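Local coordinates for protein AbyA5 (Verrucosispora maris, PDB 4YWF) that catalyses acetate elimination in spirotetronate biosynthesis, acting as an esterase-like lyase of the alpha/beta-hydrolase superfamily, at residues G116-E121 against A203-T208; V106-R111 against R130-G135. The protein carries 4 engineered substitutions. All coordinates share one frame; numbering follows the deposited sequence.

Of the elements in these contacts, helix 94-111 is the first along the chain and enters contact 2 at 106-111; a short connection then leads into strand 118-124, whose start is one side of contact 1. The chain turns back as strand 127-134, where 130-135 closes the small loop of contact 2 with 18 residues between its segments. It runs on through strands 143-148 and 171-174 before 203-208 closes the much longer loop of contact 1. The two loops cross, since their segments alternate. Contact 2 holds the helix against the sheet, and contact 1 ties strand 118-124, at one edge of the sheet, to the residues leading into strand 207-215; they meet directly where Glu121 pairs with Arg130.

Contact 1: residues G116-E121 against A203-T208; sequences GIERLE and AERADT
The backbones of 116-121 and 203-208 stay well apart, the nearest CA atoms, those of Glu118 and Arg205, lying 12.1 Å from each other, and two long side chains reaching from opposite directions cover the gap. Glu118 is extended, its CG anti to the backbone N (chi1 -178°), which carries the carboxylate out from the strand. Arg205 presents the end of its guanidinium, and the two groups pair in a bidentate, end-on salt bridge. Arg205 NH1 donates to Glu118 OE2 at 2.8 Å in an almost straight bond, while Arg205 NH2 reaches Glu118 OE1 at 2.9 Å with a little more bend. OE1 is met through its syn lone pair; NH1 also comes to the syn side of OE2, but tilted out of the carboxylate plane. The flat groups are therefore not coplanar, their planes standing 31° apart. Two bonds to two oxygens restrain the carboxylate from turning, and Leu136 touches both side chains. Shortening Glu118 to an alanine removes both acceptors and would probably leave the Arg205 guanidinium without this counter-charge and freer to swing. Glu118 also bonds through its backbone to Ala133, on the neighbouring strand. The pair is a surface salt bridge at the edge of the alpha/beta-hydrolase sheet, joining the outermost antiparallel strand 118-124 to the residues between helix 194-201 and the parallel strand 207-215.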
ATOM      1  N   GLY A 116      -0.214 -21.316   7.606  1.00 35.99           N
ATOM      2  CA  GLY A 116      -0.056 -20.792   6.257  1.00 34.07           C
ATOM      3  C   GLY A 116       0.541 -19.390   6.216  1.00 33.26           C
ATOM      4  O   GLY A 116       1.188 -19.063   5.227  1.00 34.15           O
ATOM      5  N   ILE A 117       0.346 -18.578   7.273  1.00 30.17           N
ATOM      6  CA  ILE A 117       0.922 -17.224   7.297  1.00 28.68           C
ATOM      7  C   ILE A 117       2.353 -17.274   7.757  1.00 28.33           C
ATOM      8  O   ILE A 117       2.634 -17.686   8.869  1.00 26.28           O
ATOM      9  CB  ILE A 117       0.153 -16.200   8.171  1.00 26.31           C
ATOM     10  CG1 ILE A 117      -1.338 -16.175   7.779  1.00 26.67           C
ATOM     11  CG2 ILE A 117       0.769 -14.817   8.000  1.00 25.69           C
ATOM     12  CD1 ILE A 117      -2.149 -15.047   8.409  1.00 26.24           C
ATOM     13  N   GLU A 118       3.240 -16.812   6.880  1.00 26.22           N
ATOM     14  CA  GLU A 118       4.661 -16.836   7.089  1.00 28.08           C
ATOM     15  C   GLU A 118       5.297 -15.472   6.923  1.00 24.81           C
ATOM     16  O   GLU A 118       4.928 -14.716   6.071  1.00 26.64           O
ATOM     17  CB  GLU A 118       5.307 -17.790   6.089  1.00 29.32           C
ATOM     18  CG  GLU A 118       6.805 -17.965   6.223  1.00 33.79           C
ATOM     19  CD  GLU A 118       7.347 -18.999   5.217  1.00 40.12           C
ATOM     20  OE1 GLU A 118       6.575 -19.905   4.782  1.00 31.90           O
ATOM     21  OE2 GLU A 118       8.544 -18.885   4.834  1.00 38.82           O
ATOM     22  N   ARG A 119       6.277 -15.196   7.744  1.00 23.69           N
ATOM     23  CA  ARG A 119       7.061 -13.968   7.672  1.00 25.14           C
ATOM     24  C   ARG A 119       8.238 -14.147   6.731  1.00 26.57           C
ATOM     25  O   ARG A 119       8.974 -15.130   6.821  1.00 25.44           O
ATOM     26  CB  ARG A 119       7.587 -13.652   9.079  1.00 28.91           C
ATOM     27  CG  ARG A 119       8.708 -12.630   9.102  1.00 32.28           C
ATOM     28  CD  ARG A 119       9.209 -12.391  10.510  1.00 35.48           C
ATOM     29  NE  ARG A 119       8.462 -11.299  11.080  1.00 38.03           N
ATOM     30  CZ  ARG A 119       7.922 -11.292  12.287  1.00 48.31           C
ATOM     31  NH1 ARG A 119       8.091 -12.317  13.139  1.00 53.36           N
ATOM     32  NH2 ARG A 119       7.253 -10.209  12.667  1.00 47.01           N
ATOM     33  N   LEU A 120       8.428 -13.193   5.840  1.00 25.91           N
ATOM     34  CA  LEU A 120       9.581 -13.129   4.983  1.00 25.46           C
ATOM     35  C   LEU A 120      10.415 -11.910   5.437  1.00 28.32           C
ATOM     36  O   LEU A 120       9.898 -10.870   5.721  1.00 25.23           O
ATOM     37  CB  LEU A 120       9.151 -12.926   3.545  1.00 26.95           C
ATOM     38  CG  LEU A 120       8.152 -13.931   2.964  1.00 29.99           C
ATOM     39  CD1 LEU A 120       7.818 -13.538   1.522  1.00 31.94           C
ATOM     40  CD2 LEU A 120       8.752 -15.341   3.036  1.00 29.59           C
ATOM     41  N   GLU A 121      11.723 -12.060   5.479  1.00 33.80           N
ATOM     42  CA  GLU A 121      12.651 -10.955   5.807  1.00 34.09           C
ATOM     43  C   GLU A 121      13.727 -10.950   4.722  1.00 36.72           C
ATOM     44  O   GLU A 121      14.382 -11.968   4.485  1.00 37.52           O
ATOM     45  CB  GLU A 121      13.266 -11.175   7.191  1.00 36.55           C
ATOM     46  CG  GLU A 121      13.907  -9.901   7.787  1.00 44.46           C
ATOM     47  CD  GLU A 121      13.835  -9.810   9.331  1.00 47.70           C
ATOM     48  OE1 GLU A 121      12.956 -10.439   9.973  1.00 53.13           O
ATOM     49  OE2 GLU A 121      14.650  -9.083   9.922  1.00 57.07           O
ATOM     50  N   ALA A 203      10.581 -17.379  -5.367  1.00 28.77           N
ATOM     51  CA  ALA A 203      10.689 -18.075  -6.672  1.00 29.95           C
ATOM     52  C   ALA A 203      10.675 -19.640  -6.533  1.00 31.15           C
ATOM     53  O   ALA A 203      10.227 -20.370  -7.416  1.00 27.70           O
ATOM     54  CB  ALA A 203      11.930 -17.566  -7.399  1.00 31.29           C
ATOM     55  N   GLU A 204      11.092 -20.164  -5.394  1.00 31.81           N
ATOM     56  CA  GLU A 204      11.047 -21.630  -5.183  1.00 33.49           C
ATOM     57  C   GLU A 204       9.699 -22.149  -4.704  1.00 33.42           C
ATOM     58  O   GLU A 204       9.461 -23.327  -4.569  1.00 32.08           O
ATOM     59  CB  GLU A 204      12.123 -22.003  -4.158  1.00 34.43           C
ATOM     60  CG  GLU A 204      13.509 -22.047  -4.739  1.00 33.10           C
ATOM     61  CD  GLU A 204      13.745 -23.376  -5.498  1.00 39.45           C
ATOM     62  OE1 GLU A 204      13.604 -24.547  -4.900  1.00 29.56           O
ATOM     63  OE2 GLU A 204      14.054 -23.209  -6.709  1.00 32.18           O
ATOM     64  N   ARG A 205       8.810 -21.234  -4.368  1.00 34.16           N
ATOM     65  CA  ARG A 205       7.639 -21.563  -3.611  1.00 34.17           C
ATOM     66  C   ARG A 205       6.349 -20.971  -4.210  1.00 32.80           C
ATOM     67  O   ARG A 205       5.275 -20.984  -3.570  1.00 29.81           O
ATOM     68  CB  ARG A 205       7.896 -21.089  -2.180  1.00 34.64           C
ATOM     69  CG  ARG A 205       9.321 -21.455  -1.756  1.00 37.77           C
ATOM     70  CD  ARG A 205       9.659 -20.911  -0.378  1.00 38.21           C
ATOM     71  NE  ARG A 205       8.683 -21.420   0.563  1.00 32.91           N
ATOM     72  CZ  ARG A 205       8.432 -20.888   1.753  1.00 30.13           C
ATOM     73  NH1 ARG A 205       9.100 -19.853   2.222  1.00 30.46           N
ATOM     74  NH2 ARG A 205       7.531 -21.458   2.501  1.00 30.67           N
ATOM     75  N   ALA A 206       6.473 -20.545  -5.459  1.00 28.57           N
ATOM     76  CA  ALA A 206       5.412 -19.951  -6.204  1.00 29.75           C
ATOM     77  C   ALA A 206       5.779 -19.780  -7.694  1.00 31.59           C
ATOM     78  O   ALA A 206       6.974 -19.676  -8.090  1.00 26.67           O
ATOM     79  CB  ALA A 206       5.065 -18.604  -5.616  1.00 27.59           C
ATOM     80  N   ASP A 207       4.717 -19.664  -8.493  1.00 29.30           N
ATOM     81  CA  ASP A 207       4.848 -19.383  -9.901  1.00 29.97           C
ATOM     82  C   ASP A 207       5.071 -17.924 -10.175  1.00 28.69           C
ATOM     83  O   ASP A 207       4.181 -17.169 -10.481  1.00 27.26           O
ATOM     84  CB  ASP A 207       3.659 -19.897 -10.702  1.00 31.12           C
ATOM     85  CG  ASP A 207       3.932 -19.829 -12.192  1.00 33.83           C
ATOM     86  OD1 ASP A 207       5.041 -19.326 -12.545  1.00 32.14           O
ATOM     87  OD2 ASP A 207       3.041 -20.236 -12.981  1.00 32.53           O
ATOM     88  N   THR A 208       6.338 -17.575 -10.092  1.00 29.91           N
ATOM     89  CA  THR A 208       6.786 -16.228 -10.070  1.00 30.71           C
ATOM     90  C   THR A 208       6.914 -15.648 -11.535  1.00 29.75           C
ATOM     91  O   THR A 208       7.229 -14.480 -11.747  1.00 27.06           O
ATOM     92  CB  THR A 208       8.084 -16.261  -9.219  1.00 35.75           C
ATOM     93  OG1 THR A 208       7.994 -15.344  -8.103  1.00 41.75           O
ATOM     94  CG2 THR A 208       9.342 -16.130 -10.053  1.00 34.00           C
TER

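Contact 2: residues V106-R111 against R130-G135; sequences VFDRWR and RAWAAG
Phe107 turns the edge of its ring to one face of the Trp132 indole, in an edge-to-face stack by which helix 94-111 packs against the antiparallel edge of the alpha/beta-hydrolase sheet. The ring of Phe107 and the five-membered ring of Trp132 have centroids 4.9 Å apart and planes at 63°. Phe107 CD2 comes within 3.7 Å of Trp132 CE2. Helix and strand run nearly in the same direction, with 20° between their short axes. One turn further along the helix, Arg111 reaches the far end of the indole: its CG lies between backbone N and carbonyl carbon (chi1 69°) and the chain bends at chi2, and this fold of the chain lays the guanidinium against Trp132 CZ3, which sits over one of its faces. Asp108 helps fix that group, since its OD1 accepts from both NE and NH2 of Arg111 in a side-on salt bridge, while Arg111 NH1 bonds to Ile117 O. The indole nitrogen is satisfied by Glu156, outside the contact, and Leu162 of helix 162-167 also packs on Trp132. The same Asp108 OD1 that takes both Arg111 donors lies near the plane of the indole, at its edge, 3.7 Å from Trp132 CH2.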
ATOM      1  N   VAL A 106       1.639  -7.941  18.121  1.00 25.11           N
ATOM      2  CA  VAL A 106       0.326  -8.502  18.317  1.00 25.39           C
ATOM      3  C   VAL A 106      -0.144  -9.200  17.052  1.00 24.18           C
ATOM      4  O   VAL A 106      -0.775 -10.234  17.101  1.00 20.36           O
ATOM      5  CB  VAL A 106      -0.783  -7.520  18.829  1.00 27.31           C
ATOM      6  CG1 VAL A 106      -0.406  -7.023  20.190  1.00 34.93           C
ATOM      7  CG2 VAL A 106      -1.053  -6.369  17.899  1.00 26.77           C
ATOM      8  N   PHE A 107       0.156  -8.619  15.894  1.00 23.64           N
ATOM      9  CA  PHE A 107      -0.155  -9.304  14.683  1.00 22.15           C
ATOM     10  C   PHE A 107       0.617 -10.663  14.567  1.00 25.14           C
ATOM     11  O   PHE A 107       0.008 -11.714  14.146  1.00 21.61           O
ATOM     12  CB  PHE A 107       0.048  -8.448  13.441  1.00 22.25           C
ATOM     13  CG  PHE A 107      -0.356  -9.163  12.221  1.00 21.49           C
ATOM     14  CD1 PHE A 107      -1.690  -9.232  11.877  1.00 23.81           C
ATOM     15  CD2 PHE A 107       0.560  -9.961  11.549  1.00 24.63           C
ATOM     16  CE1 PHE A 107      -2.124 -10.004  10.810  1.00 22.49           C
ATOM     17  CE2 PHE A 107       0.146 -10.739  10.476  1.00 24.46           C
ATOM     18  CZ  PHE A 107      -1.213 -10.763  10.128  1.00 24.50           C
ATOM     19  N   ASP A 108       1.892 -10.642  14.943  1.00 22.05           N
ATOM     20  CA  ASP A 108       2.762 -11.829  14.857  1.00 24.95           C
ATOM     21  C   ASP A 108       2.127 -12.956  15.720  1.00 27.37           C
ATOM     22  O   ASP A 108       2.110 -14.134  15.320  1.00 28.88           O
ATOM     23  CB  ASP A 108       4.155 -11.520  15.330  1.00 26.02           C
ATOM     24  CG  ASP A 108       5.133 -12.689  15.139  1.00 29.53           C
ATOM     25  OD1 ASP A 108       5.014 -13.591  14.276  1.00 29.56           O
ATOM     26  OD2 ASP A 108       6.088 -12.719  15.888  1.00 36.36           O
ATOM     27  N   ARG A 109       1.650 -12.559  16.899  1.00 24.90           N
ATOM     28  CA  ARG A 109       0.997 -13.413  17.864  1.00 29.24           C
ATOM     29  C   ARG A 109      -0.316 -13.973  17.251  1.00 28.31           C
ATOM     30  O   ARG A 109      -0.520 -15.191  17.226  1.00 28.66           O
ATOM     31  CB  ARG A 109       0.786 -12.666  19.177  1.00 26.58           C
ATOM     32  N   TRP A 110      -1.121 -13.118  16.622  1.00 28.71           N
ATOM     33  CA  TRP A 110      -2.312 -13.620  15.925  1.00 30.56           C
ATOM     34  C   TRP A 110      -2.071 -14.617  14.794  1.00 29.71           C
ATOM     35  O   TRP A 110      -2.761 -15.637  14.671  1.00 30.65           O
ATOM     36  CB  TRP A 110      -3.102 -12.477  15.337  1.00 28.94           C
ATOM     37  CG  TRP A 110      -4.319 -12.938  14.595  1.00 31.69           C
ATOM     38  CD1 TRP A 110      -5.528 -13.225  15.125  1.00 31.36           C
ATOM     39  CD2 TRP A 110      -4.460 -13.074  13.187  1.00 30.92           C
ATOM     40  NE1 TRP A 110      -6.395 -13.559  14.153  1.00 30.28           N
ATOM     41  CE2 TRP A 110      -5.779 -13.466  12.944  1.00 31.33           C
ATOM     42  CE3 TRP A 110      -3.597 -12.898  12.110  1.00 30.87           C
ATOM     43  CZ2 TRP A 110      -6.270 -13.718  11.649  1.00 31.22           C
ATOM     44  CZ3 TRP A 110      -4.065 -13.147  10.839  1.00 29.85           C
ATOM     45  CH2 TRP A 110      -5.383 -13.580  10.615  1.00 30.22           C
ATOM     46  N   ARG A 111      -1.180 -14.256  13.893  1.00 30.30           N
ATOM     47  CA  ARG A 111      -0.882 -15.110  12.750  1.00 31.85           C
ATOM     48  C   ARG A 111      -0.290 -16.439  13.145  1.00 30.73           C
ATOM     49  O   ARG A 111      -0.385 -17.396  12.359  1.00 31.95           O
ATOM     50  CB  ARG A 111       0.064 -14.423  11.761  1.00 32.25           C
ATOM     51  CG  ARG A 111       1.485 -14.228  12.284  1.00 32.33           C
ATOM     52  CD  ARG A 111       2.379 -15.363  11.871  1.00 32.62           C
ATOM     53  NE  ARG A 111       3.688 -15.222  12.505  1.00 29.80           N
ATOM     54  CZ  ARG A 111       4.772 -15.857  12.134  1.00 27.50           C
ATOM     55  NH1 ARG A 111       4.745 -16.676  11.107  1.00 27.52           N
ATOM     56  NH2 ARG A 111       5.910 -15.593  12.757  1.00 27.23           N
ATOM     57  N   ARG A 130      10.559  -6.414   5.475  1.00 25.51           N
ATOM     58  CA  ARG A 130       9.728  -7.544   5.926  1.00 26.56           C
ATOM     59  C   ARG A 130       8.398  -7.638   5.176  1.00 24.24           C
ATOM     60  O   ARG A 130       7.861  -6.628   4.696  1.00 25.17           O
ATOM     61  CB  ARG A 130       9.455  -7.483   7.453  1.00 28.74           C
ATOM     62  CG  ARG A 130      10.673  -7.854   8.270  1.00 36.26           C
ATOM     63  CD  ARG A 130      10.610  -7.384   9.709  1.00 43.34           C
ATOM     64  NE  ARG A 130      11.396  -8.272  10.573  1.00 50.86           N
ATOM     65  CZ  ARG A 130      10.937  -8.935  11.635  1.00 55.94           C
ATOM     66  NH1 ARG A 130       9.680  -8.799  12.045  1.00 64.42           N
ATOM     67  NH2 ARG A 130      11.750  -9.744  12.311  1.00 58.35           N
ATOM     68  N   ALA A 131       7.851  -8.857   5.114  1.00 22.60           N
ATOM     69  CA  ALA A 131       6.616  -9.135   4.385  1.00 21.03           C
ATOM     70  C   ALA A 131       5.898 -10.263   5.083  1.00 22.06           C
ATOM     71  O   ALA A 131       6.518 -11.041   5.846  1.00 19.43           O
ATOM     72  CB  ALA A 131       6.967  -9.468   2.930  1.00 22.82           C
ATOM     73  N   TRP A 132       4.601 -10.362   4.865  1.00 20.59           N
ATOM     74  CA  TRP A 132       3.811 -11.482   5.348  1.00 22.44           C
ATOM     75  C   TRP A 132       3.290 -12.207   4.131  1.00 25.07           C
ATOM     76  O   TRP A 132       2.933 -11.553   3.156  1.00 24.45           O
ATOM     77  CB  TRP A 132       2.625 -11.014   6.184  1.00 24.17           C
ATOM     78  CG  TRP A 132       3.006 -10.412   7.454  1.00 24.78           C
ATOM     79  CD1 TRP A 132       2.945  -9.078   7.797  1.00 27.75           C
ATOM     80  CD2 TRP A 132       3.524 -11.103   8.601  1.00 27.51           C
ATOM     81  NE1 TRP A 132       3.397  -8.905   9.106  1.00 26.90           N
ATOM     82  CE2 TRP A 132       3.757 -10.132   9.612  1.00 26.14           C
ATOM     83  CE3 TRP A 132       3.772 -12.452   8.890  1.00 29.80           C
ATOM     84  CZ2 TRP A 132       4.271 -10.467  10.851  1.00 27.52           C
ATOM     85  CZ3 TRP A 132       4.242 -12.783  10.168  1.00 28.63           C
ATOM     86  CH2 TRP A 132       4.474 -11.801  11.117  1.00 28.11           C
ATOM     87  N   ALA A 133       3.247 -13.536   4.172  1.00 23.10           N
ATOM     88  CA  ALA A 133       2.822 -14.305   3.013  1.00 24.32           C
ATOM     89  C   ALA A 133       1.972 -15.509   3.389  1.00 25.51           C
ATOM     90  O   ALA A 133       2.030 -15.986   4.519  1.00 23.38           O
ATOM     91  CB  ALA A 133       4.025 -14.781   2.243  1.00 24.45           C
ATOM     92  N   ALA A 134       1.194 -15.982   2.409  1.00 23.04           N
ATOM     93  CA  ALA A 134       0.418 -17.210   2.592  1.00 26.08           C
ATOM     94  C   ALA A 134       0.261 -17.833   1.263  1.00 28.44           C
ATOM     95  O   ALA A 134       0.492 -17.177   0.244  1.00 24.90           O
ATOM     96  CB  ALA A 134      -0.938 -16.957   3.200  1.00 25.44           C
ATOM     97  N   GLY A 135      -0.090 -19.113   1.267  1.00 28.25           N
ATOM     98  CA  GLY A 135      -0.311 -19.841   0.006  1.00 28.53           C
ATOM     99  C   GLY A 135       0.986 -20.235  -0.677  1.00 32.12           C
ATOM    100  O   GLY A 135       0.961 -20.611  -1.842  1.00 32.73           O
TER